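Long-range contacts in putative methyltransferase protein (Bacteroides fragilis, PDB 5BP9), which binds S-adenosyl-L-homocysteine and probably acts as an S-adenosylmethionine-dependent methyltransferase, on a substrate that is not established: residues S70-E75 with G225-R230; F161-M166 with C196-S201; L167-G172 with F241-I246. One frame throughout, in Å; residues are numbered along the deposited sequence.

Interaction 1 (S70-E75 with G225-R230). With ETE (2-{2-[2-2-(methoxy-ethoxy)-ethoxy]-ethoxy}-ethanol), chain B.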
# COMPACT_ATOMS: atom_id res chain seq x y z
N SER A 70 5.42 4.55 16.75
CA SER A 70 5.39 5.77 15.97
C SER A 70 5.85 6.94 16.80
O SER A 70 5.67 6.94 18.02
CB SER A 70 3.94 6.01 15.54
OG SER A 70 3.75 7.26 14.93
N SER A 71 6.41 7.96 16.15
CA SER A 71 6.73 9.19 16.89
C SER A 71 5.47 10.00 17.24
O SER A 71 5.52 10.82 18.16
CB SER A 71 7.72 10.07 16.12
OG SER A 71 7.09 10.73 15.06
N GLN A 72 4.34 9.74 16.55
CA GLN A 72 3.08 10.50 16.70
C GLN A 72 2.00 9.79 17.52
O GLN A 72 1.12 10.43 18.08
CB GLN A 72 2.48 10.82 15.32
CG GLN A 72 3.33 11.72 14.42
CD GLN A 72 4.31 10.97 13.50
OE1 GLN A 72 4.23 9.75 13.28
NE2 GLN A 72 5.25 11.72 12.95
N PHE A 73 2.06 8.46 17.56
CA PHE A 73 1.00 7.63 18.16
C PHE A 73 1.59 6.65 19.18
O PHE A 73 2.76 6.27 19.07
CB PHE A 73 0.27 6.87 17.06
CG PHE A 73 -0.42 7.75 16.07
CD1 PHE A 73 -1.53 8.50 16.46
CD2 PHE A 73 0.06 7.88 14.77
CE1 PHE A 73 -2.16 9.35 15.55
CE2 PHE A 73 -0.57 8.71 13.86
CZ PHE A 73 -1.68 9.46 14.25
N ASP A 74 0.78 6.24 20.16
CA ASP A 74 1.22 5.26 21.16
C ASP A 74 1.35 3.89 20.50
O ASP A 74 0.75 3.64 19.44
CB ASP A 74 0.23 5.13 22.31
CG ASP A 74 0.01 6.42 23.04
OD1 ASP A 74 0.96 7.22 23.14
OD2 ASP A 74 -1.13 6.63 23.50
N GLU A 75 2.08 3.00 21.17
CA GLU A 75 2.32 1.64 20.67
C GLU A 75 0.98 0.92 20.44
O GLU A 75 0.05 1.03 21.25
CB GLU A 75 3.21 0.86 21.65
CG GLU A 75 3.55 -0.55 21.19
CD GLU A 75 4.45 -1.29 22.16
OE1 GLU A 75 4.94 -0.67 23.13
OE2 GLU A 75 4.68 -2.50 21.95
N GLY A 225 -0.65 14.35 7.69
CA GLY A 225 -0.70 12.96 7.23
C GLY A 225 0.66 12.31 7.03
O GLY A 225 0.73 11.11 6.74
N GLU A 226 1.75 13.08 7.20
CA GLU A 226 3.12 12.52 7.12
C GLU A 226 3.49 11.91 8.48
O GLU A 226 3.99 12.61 9.38
CB GLU A 226 4.12 13.60 6.68
CG GLU A 226 3.92 14.03 5.22
CD GLU A 226 4.86 15.10 4.75
OE1 GLU A 226 5.44 15.83 5.59
OE2 GLU A 226 5.01 15.25 3.54
N ILE A 227 3.19 10.62 8.61
CA ILE A 227 3.37 9.83 9.84
C ILE A 227 4.65 9.00 9.66
O ILE A 227 5.07 8.72 8.55
CB ILE A 227 2.14 8.86 10.04
CG1 ILE A 227 0.84 9.65 10.10
CG2 ILE A 227 2.25 7.99 11.29
CD1 ILE A 227 0.85 10.77 11.10
N ASP A 228 5.25 8.60 10.77
CA ASP A 228 6.27 7.57 10.74
C ASP A 228 5.90 6.43 11.65
O ASP A 228 5.22 6.60 12.67
CB ASP A 228 7.63 8.12 11.12
CG ASP A 228 7.66 8.69 12.50
OD1 ASP A 228 7.82 7.94 13.49
OD2 ASP A 228 7.46 9.92 12.58
N PHE A 229 6.35 5.26 11.24
CA PHE A 229 6.13 4.02 11.96
C PHE A 229 7.41 3.19 12.03
O PHE A 229 8.34 3.41 11.28
CB PHE A 229 5.05 3.20 11.27
CG PHE A 229 3.66 3.77 11.36
CD1 PHE A 229 3.00 3.83 12.58
CD2 PHE A 229 2.98 4.14 10.23
CE1 PHE A 229 1.71 4.28 12.68
CE2 PHE A 229 1.68 4.60 10.32
CZ PHE A 229 1.05 4.68 11.54
N ARG A 230 7.40 2.20 12.91
CA ARG A 230 8.43 1.17 12.97
C ARG A 230 7.77 -0.05 13.59
O ARG A 230 6.95 0.08 14.48
CB ARG A 230 9.68 1.63 13.76
CG ARG A 230 9.45 1.93 15.20
CD ARG A 230 10.69 2.55 15.83
NE ARG A 230 10.44 2.89 17.24
CZ ARG A 230 9.83 4.00 17.68
NH1 ARG A 230 9.34 4.93 16.84
NH2 ARG A 230 9.70 4.17 19.00
OH2 ETE B . 9.29 0.09 4.55
C12 ETE B . 8.49 -0.82 5.30
C22 ETE B . 7.06 -0.37 5.11
OH3 ETE B . 6.16 -1.28 5.72
C13 ETE B . 3.94 -1.49 6.64
C23 ETE B . 4.81 -0.83 5.59
OH4 ETE B . 2.59 -1.03 6.53
C14 ETE B . 1.98 0.46 8.31
C24 ETE B . 1.88 -0.96 7.77
OH5 ETE B . 1.56 0.50 9.67
C15 ETE B . -0.31 1.26 11.03
C25 ETE B . 0.13 0.43 9.83
OH6 ETE B . -1.41 0.62 11.68
C26 ETE B . -1.50 0.90 13.08
O HOH W 1 7.89 6.07 19.70

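Interaction 2 (F161-M166 with C196-S201)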
# COMPACT_ATOMS: atom_id res chain seq x y z
N PHE A 161 0.84 -1.66 -17.16
CA PHE A 161 -0.37 -2.13 -16.52
C PHE A 161 -1.57 -1.31 -16.92
O PHE A 161 -1.49 -0.10 -17.10
CB PHE A 161 -0.19 -2.09 -15.00
CG PHE A 161 0.97 -2.94 -14.52
CD1 PHE A 161 0.80 -4.29 -14.37
CD2 PHE A 161 2.23 -2.39 -14.33
CE1 PHE A 161 1.84 -5.11 -14.02
CE2 PHE A 161 3.30 -3.21 -13.95
CZ PHE A 161 3.09 -4.57 -13.79
N ASP A 162 -2.71 -2.00 -16.99
CA ASP A 162 -4.01 -1.34 -17.14
C ASP A 162 -4.57 -0.82 -15.82
O ASP A 162 -5.25 0.20 -15.81
CB ASP A 162 -5.01 -2.28 -17.78
CG ASP A 162 -4.54 -2.76 -19.16
OD1 ASP A 162 -4.49 -1.90 -20.08
OD2 ASP A 162 -4.21 -3.96 -19.29
N THR A 163 -4.28 -1.52 -14.73
CA THR A 163 -4.73 -1.10 -13.39
C THR A 163 -3.57 -1.27 -12.41
O THR A 163 -2.92 -2.33 -12.40
CB THR A 163 -5.93 -1.92 -12.87
OG1 THR A 163 -6.95 -1.98 -13.87
CG2 THR A 163 -6.54 -1.28 -11.64
N ILE A 164 -3.31 -0.23 -11.65
CA ILE A 164 -2.32 -0.27 -10.56
C ILE A 164 -3.08 -0.11 -9.24
O ILE A 164 -3.78 0.89 -9.04
CB ILE A 164 -1.25 0.81 -10.73
CG1 ILE A 164 -0.49 0.57 -12.07
CG2 ILE A 164 -0.30 0.79 -9.52
CD1 ILE A 164 0.59 1.59 -12.38
N LEU A 165 -2.97 -1.12 -8.37
CA LEU A 165 -3.69 -1.14 -7.09
C LEU A 165 -2.77 -0.77 -5.95
O LEU A 165 -1.74 -1.40 -5.75
CB LEU A 165 -4.26 -2.54 -6.80
CG LEU A 165 -5.31 -3.08 -7.74
CD1 LEU A 165 -5.69 -4.49 -7.32
CD2 LEU A 165 -6.53 -2.18 -7.74
N MSE A 166 -3.15 0.28 -5.22
CA MSE A 166 -2.44 0.70 -4.01
C MSE A 166 -3.45 0.77 -2.91
O MSE A 166 -4.14 1.79 -2.71
CB MSE A 166 -1.78 2.00 -4.32
CG MSE A 166 -0.72 1.74 -5.37
SE MSE A 166 0.18 3.40 -5.88
CE MSE A 166 1.45 3.41 -4.36
N CYS A 196 -5.42 3.07 -15.15
CA CYS A 196 -5.72 3.84 -13.95
C CYS A 196 -5.04 3.27 -12.72
O CYS A 196 -4.61 2.11 -12.70
CB CYS A 196 -7.23 3.98 -13.74
SG CYS A 196 -8.03 2.54 -13.04
N ILE A 197 -4.94 4.13 -11.71
CA ILE A 197 -4.47 3.75 -10.38
C ILE A 197 -5.70 3.83 -9.48
O ILE A 197 -6.41 4.85 -9.50
CB ILE A 197 -3.44 4.75 -9.86
CG1 ILE A 197 -2.26 4.88 -10.82
CG2 ILE A 197 -2.95 4.35 -8.48
CD1 ILE A 197 -1.65 6.26 -10.81
N LEU A 198 -5.90 2.79 -8.67
CA LEU A 198 -6.94 2.78 -7.64
C LEU A 198 -6.22 2.79 -6.29
O LEU A 198 -5.44 1.88 -5.98
CB LEU A 198 -7.83 1.55 -7.79
CG LEU A 198 -8.57 1.48 -9.13
CD1 LEU A 198 -9.30 0.13 -9.25
CD2 LEU A 198 -9.54 2.63 -9.30
N MSE A 199 -6.47 3.84 -5.52
CA MSE A 199 -5.74 4.09 -4.26
C MSE A 199 -6.70 4.49 -3.18
O MSE A 199 -7.52 5.37 -3.39
CB MSE A 199 -4.75 5.26 -4.48
CG MSE A 199 -3.96 5.66 -3.22
SE MSE A 199 -2.94 7.33 -3.51
CE MSE A 199 -1.57 6.24 -4.30
N ASP A 200 -6.56 3.88 -2.01
CA ASP A 200 -7.32 4.32 -0.85
C ASP A 200 -6.40 5.07 0.12
O ASP A 200 -5.20 4.84 0.19
CB ASP A 200 -8.00 3.15 -0.16
CG ASP A 200 -7.02 2.31 0.63
OD1 ASP A 200 -6.01 1.88 0.08
OD2 ASP A 200 -7.19 2.14 1.83
N SER A 201 -7.00 6.00 0.84
CA SER A 201 -6.32 6.66 1.97
C SER A 201 -7.36 7.20 2.95
O SER A 201 -8.53 6.85 2.89
CB SER A 201 -5.39 7.77 1.45
OG SER A 201 -4.45 8.14 2.46

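Interaction 3 (L167-G172 with F241-I246). With ETE (2-{2-[2-2-(methoxy-ethoxy)-ethoxy]-ethoxy}-ethanol), chain B; SAH (S-adenosyl-L-homocysteine), chain D.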
# COMPACT_ATOMS: atom_id res chain seq x y z
N LEU A 167 -3.56 -0.36 -2.19
CA LEU A 167 -4.63 -0.56 -1.20
C LEU A 167 -4.10 -0.76 0.22
O LEU A 167 -2.95 -1.13 0.39
CB LEU A 167 -5.48 -1.74 -1.62
CG LEU A 167 -6.16 -1.62 -2.99
CD1 LEU A 167 -6.92 -2.91 -3.30
CD2 LEU A 167 -7.08 -0.42 -3.08
N MSE A 168 -4.98 -0.52 1.18
CA MSE A 168 -4.68 -0.54 2.61
C MSE A 168 -3.80 0.65 2.93
O MSE A 168 -2.61 0.52 3.29
CB MSE A 168 -4.10 -1.88 3.04
CG MSE A 168 -4.44 -2.16 4.50
SE MSE A 168 -3.69 -0.73 5.64
CE MSE A 168 -4.54 -1.33 7.31
N ASN A 169 -4.42 1.82 2.86
CA ASN A 169 -3.69 3.07 2.85
C ASN A 169 -2.61 3.04 1.80
O ASN A 169 -1.40 3.10 2.09
CB ASN A 169 -3.11 3.47 4.21
CG ASN A 169 -2.69 4.91 4.22
OD1 ASN A 169 -3.51 5.77 3.89
ND2 ASN A 169 -1.43 5.20 4.54
N GLY A 170 -3.06 2.95 0.55
CA GLY A 170 -2.19 2.87 -0.60
C GLY A 170 -1.26 4.02 -0.79
O GLY A 170 -0.20 3.86 -1.37
N SER A 171 -1.61 5.19 -0.26
CA SER A 171 -0.72 6.33 -0.30
C SER A 171 0.55 6.12 0.53
O SER A 171 1.54 6.80 0.32
CB SER A 171 -1.45 7.56 0.20
OG SER A 171 -2.01 7.34 1.46
N GLY A 172 0.50 5.20 1.48
CA GLY A 172 1.57 5.03 2.43
C GLY A 172 2.95 4.98 1.87
O GLY A 172 3.86 5.68 2.36
N PHE A 241 10.10 3.95 9.10
CA PHE A 241 9.71 4.36 7.76
C PHE A 241 8.66 5.44 7.78
O PHE A 241 7.85 5.51 8.70
CB PHE A 241 9.22 3.17 6.91
CG PHE A 241 8.05 2.43 7.50
CD1 PHE A 241 8.26 1.40 8.42
CD2 PHE A 241 6.73 2.74 7.14
CE1 PHE A 241 7.19 0.70 8.96
CE2 PHE A 241 5.66 2.02 7.65
CZ PHE A 241 5.87 1.01 8.59
N ASP A 242 8.65 6.25 6.71
CA ASP A 242 7.62 7.25 6.50
C ASP A 242 6.38 6.59 5.87
O ASP A 242 6.50 5.75 4.98
CB ASP A 242 8.14 8.35 5.56
CG ASP A 242 9.30 9.15 6.17
OD1 ASP A 242 9.42 9.26 7.42
OD2 ASP A 242 10.07 9.70 5.39
N TRP A 243 5.19 6.97 6.34
CA TRP A 243 3.94 6.38 5.86
C TRP A 243 2.95 7.53 5.67
O TRP A 243 2.51 8.12 6.62
CB TRP A 243 3.41 5.30 6.82
CG TRP A 243 2.49 4.28 6.22
CD1 TRP A 243 1.19 4.00 6.59
CD2 TRP A 243 2.82 3.34 5.19
NE1 TRP A 243 0.70 2.97 5.83
CE2 TRP A 243 1.67 2.55 4.96
CE3 TRP A 243 3.97 3.09 4.46
CZ2 TRP A 243 1.65 1.52 4.01
CZ3 TRP A 243 3.95 2.10 3.50
CH2 TRP A 243 2.79 1.32 3.28
N LEU A 244 2.64 7.83 4.41
CA LEU A 244 1.77 8.95 4.09
C LEU A 244 0.30 8.58 4.10
O LEU A 244 -0.13 7.63 3.41
CB LEU A 244 2.11 9.48 2.70
CG LEU A 244 1.28 10.66 2.17
CD1 LEU A 244 1.52 11.94 2.96
CD2 LEU A 244 1.59 10.87 0.69
N TYR A 245 -0.47 9.32 4.88
CA TYR A 245 -1.93 9.39 4.73
C TYR A 245 -2.24 10.71 4.06
O TYR A 245 -1.58 11.69 4.32
CB TYR A 245 -2.63 9.32 6.10
CG TYR A 245 -2.41 8.03 6.83
CD1 TYR A 245 -1.21 7.80 7.50
CD2 TYR A 245 -3.38 7.05 6.86
CE1 TYR A 245 -0.97 6.60 8.15
CE2 TYR A 245 -3.15 5.85 7.52
CZ TYR A 245 -1.95 5.63 8.16
OH TYR A 245 -1.71 4.42 8.82
N ILE A 246 -3.21 10.72 3.15
CA ILE A 246 -3.46 11.93 2.39
C ILE A 246 -4.97 12.09 2.18
O ILE A 246 -5.67 11.15 1.78
CB ILE A 246 -2.66 11.93 1.06
CG1 ILE A 246 -2.74 13.28 0.35
CG2 ILE A 246 -3.11 10.80 0.14
CD1 ILE A 246 -1.77 13.42 -0.79
OH2 ETE B . 9.29 0.09 4.55
C12 ETE B . 8.49 -0.82 5.30
C22 ETE B . 7.06 -0.37 5.11
OH3 ETE B . 6.16 -1.28 5.72
C13 ETE B . 3.94 -1.49 6.64
C23 ETE B . 4.81 -0.83 5.59
OH4 ETE B . 2.59 -1.03 6.53
C14 ETE B . 1.98 0.46 8.31
C24 ETE B . 1.88 -0.96 7.77
OH5 ETE B . 1.56 0.50 9.67
C15 ETE B . -0.31 1.26 11.03
C25 ETE B . 0.13 0.43 9.83
OH6 ETE B . -1.41 0.62 11.68
C26 ETE B . -1.50 0.90 13.08
N SAH D . -1.42 -4.55 0.53
CA SAH D . -1.21 -5.44 1.74
CB SAH D . -0.11 -4.96 2.69
CG SAH D . -0.21 -3.52 3.17
SD SAH D . 1.17 -3.10 4.19
C SAH D . -2.49 -5.58 2.52
O SAH D . -3.49 -4.95 2.21
OXT SAH D . -2.59 -6.34 3.49
C5' SAH D . 2.24 -2.26 3.05
C4' SAH D . 3.12 -3.22 2.25
O4' SAH D . 3.88 -2.44 1.30
C3' SAH D . 4.16 -4.01 3.05
O3' SAH D . 4.05 -5.42 2.74
C2' SAH D . 5.49 -3.40 2.64
O2' SAH D . 6.61 -4.27 2.73
C1' SAH D . 5.22 -2.95 1.22
N9 SAH D . 6.07 -1.88 0.68
C8 SAH D . 6.49 -0.78 1.32
N7 SAH D . 7.18 0.04 0.59
C5 SAH D . 7.19 -0.56 -0.66
C6 SAH D . 7.76 -0.21 -1.89
N6 SAH D . 8.46 0.93 -2.08
N1 SAH D . 7.59 -1.05 -2.95
C2 SAH D . 6.89 -2.19 -2.76
N3 SAH D . 6.31 -2.62 -1.63
C4 SAH D . 6.50 -1.77 -0.60
O HOH W 2 -1.33 1.02 6.47

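Interaction 1 (S70-E75 with G225-R230)
Asp228 and the three residues Ser70, Ser71 and Gln72 carry most of this contact, in which a loop is tied to a strand through one aspartate, by its carboxylate and its backbone. In the conformers of Ser71 and Gln72 described here, Asp228 OD2 takes two donors. The hydroxyl of Ser71 comes in on the syn lone pair, OG to OD2 2.6 Å, while Gln72 NE2 meets the same oxygen from above the carboxylate plane, 2.9 Å away. The other oxygen, Asp228 OD1, accepts the backbone N of Ser71 at 3.0 Å on its syn side. Gln72 uses both ends of its amide: OE1 receives the backbone N of Asp228 at 2.9 Å in a nearly straight bond (171°). A bend at chi2 (90°) turns the Gln72 amide toward Asp228, with amide and carboxylate planes 59° apart. Ser70 OG donates to the backbone O of Asp228 over 2.8 Å, nearly in line with the carbonyl.

That hydroxyl also accepts the backbone N of Gln72 and, weakly, that of Phe73, which holds the loop in shape. Beside this polar group, Phe73 CE2 packs on Ile227 CD1 at 3.7 Å, and Ile227 CG2 lies over one face of the Phe229 ring, toward its rim; the opposite face meets C15 of the bound polyether. At the far end a water links Ser70 O to Arg230 NH2.

An ST turn at Ser70 thus begins the connection between strands 66-69 and 76-78, anchoring it on strand 226-233 of the same antiparallel sheet, which also supplies Phe229 to the polyether pocket.

Interaction 2 (F161-M166 with C196-S201)
Two neighbouring parallel strands of the Rossmann-like methyltransferase sheet meet here, 163-166 beside 196-201, joined along the chain by a crossover that includes helix 180-190. Their axes approach to 4.7 Å, and their N-to-C directions differ by 15°. Backbone bonds alternate across the pair: Cys196 N to Asp162 O, Ile164 N to Cys196 O, Leu198 N to Ile164 O and Met166 N to Leu198 O are each 2.9 Å long, whereas Asp200 N to Met166 O stretches to 3.3 Å at the strand end.

On one face Leu165 and Leu198 run alongside each other in the same direction, with CD2 of Leu165 3.9 Å from CD1 of Leu198. The same CD1 also touches Thr163 CG2, whose side chain crosses it at a slant. The other face belongs to Ile164, Ile197 and two selenomethionines. Met166 and Met199 are neighbours there, and a bend at chi3 of Met199 (-84°) swings its CE to 3.7 Å from SE of Met166. That selenium also rests against Ile197 CG2, and Phe183 of helix 180-190 packs on both selenomethionines.

Beyond the last bond, Asp200 directs its carboxylate at the loop that follows strand 161-166, where OD2 and OD1 accept the backbone N of Asn169 and Gly170. The chemistry is therefore divided: side chains touch across the pair largely through carbon and selenium atoms, while its polar end fixes the loop next to the cofactor site.

Interaction 3 (L167-G172 with F241-I246)
Trp243 lies flat against Gly172, and this pairing joins the loop that follows strand 161-166 of the Rossmann-like sheet to the edge strand 236-244 of the antiparallel sheet. Gly172 CA sits over the six-membered ring, 3.5 Å from its centroid and only 12° off the normal, a CH-pi contact. The opposite face of the indole is lined by the bound polyether, and its CH2 atom is 3.6 Å from C5' of S-adenosyl-L-homocysteine. One tryptophan therefore has the loop on one face and ligand on the other.

The amide of Asn169 stacks on Tyr245 but is steeply inclined to the indole. Amide and tyrosine planes are 20° apart, with ND2 lying 3.4 Å above the centre of the Tyr245 ring. Asn169 CG stands anti to the backbone N (chi1 -165°), which carries the amide across to the tyrosine. Ser201 OG binds the other end, at OD1.

Met168 reaches the bound S-adenosyl-L-homocysteine, its CB touching the O atom of the homocysteine carboxylate. A water accepts from Trp243 NE1 and donates weakly to Met168 O. Between the two backbones, Leu244 N donates to Gly172 O. The buried Leu244 O accepts twice, once from each side of the carbonyl plane: Asn169 ND2 at 3.0 Å and Ser171 OG at 2.7 Å.

The three contacts run from the small antiparallel sheet to the Rossmann-like sheet. Interaction 1 and interaction 2 lie on opposite sides of the chain's centre, about 25 Å between centres, with the centre of interaction 3 about 12 and 13 Å from theirs. Along the chain interaction 2 is nested inside the loop closed by 70-75 and 225-230, while interaction 3 alternates with both. Strands 226-233 and 236-244 are neighbours, so interactions 1 and 3 share backbone bonds such as Trp243 N to Ile227 O, and both touch the polyether. Ser201 and Asp200 couple interaction 2 to the loop 167-172, linking the two sheets beside the ligand site.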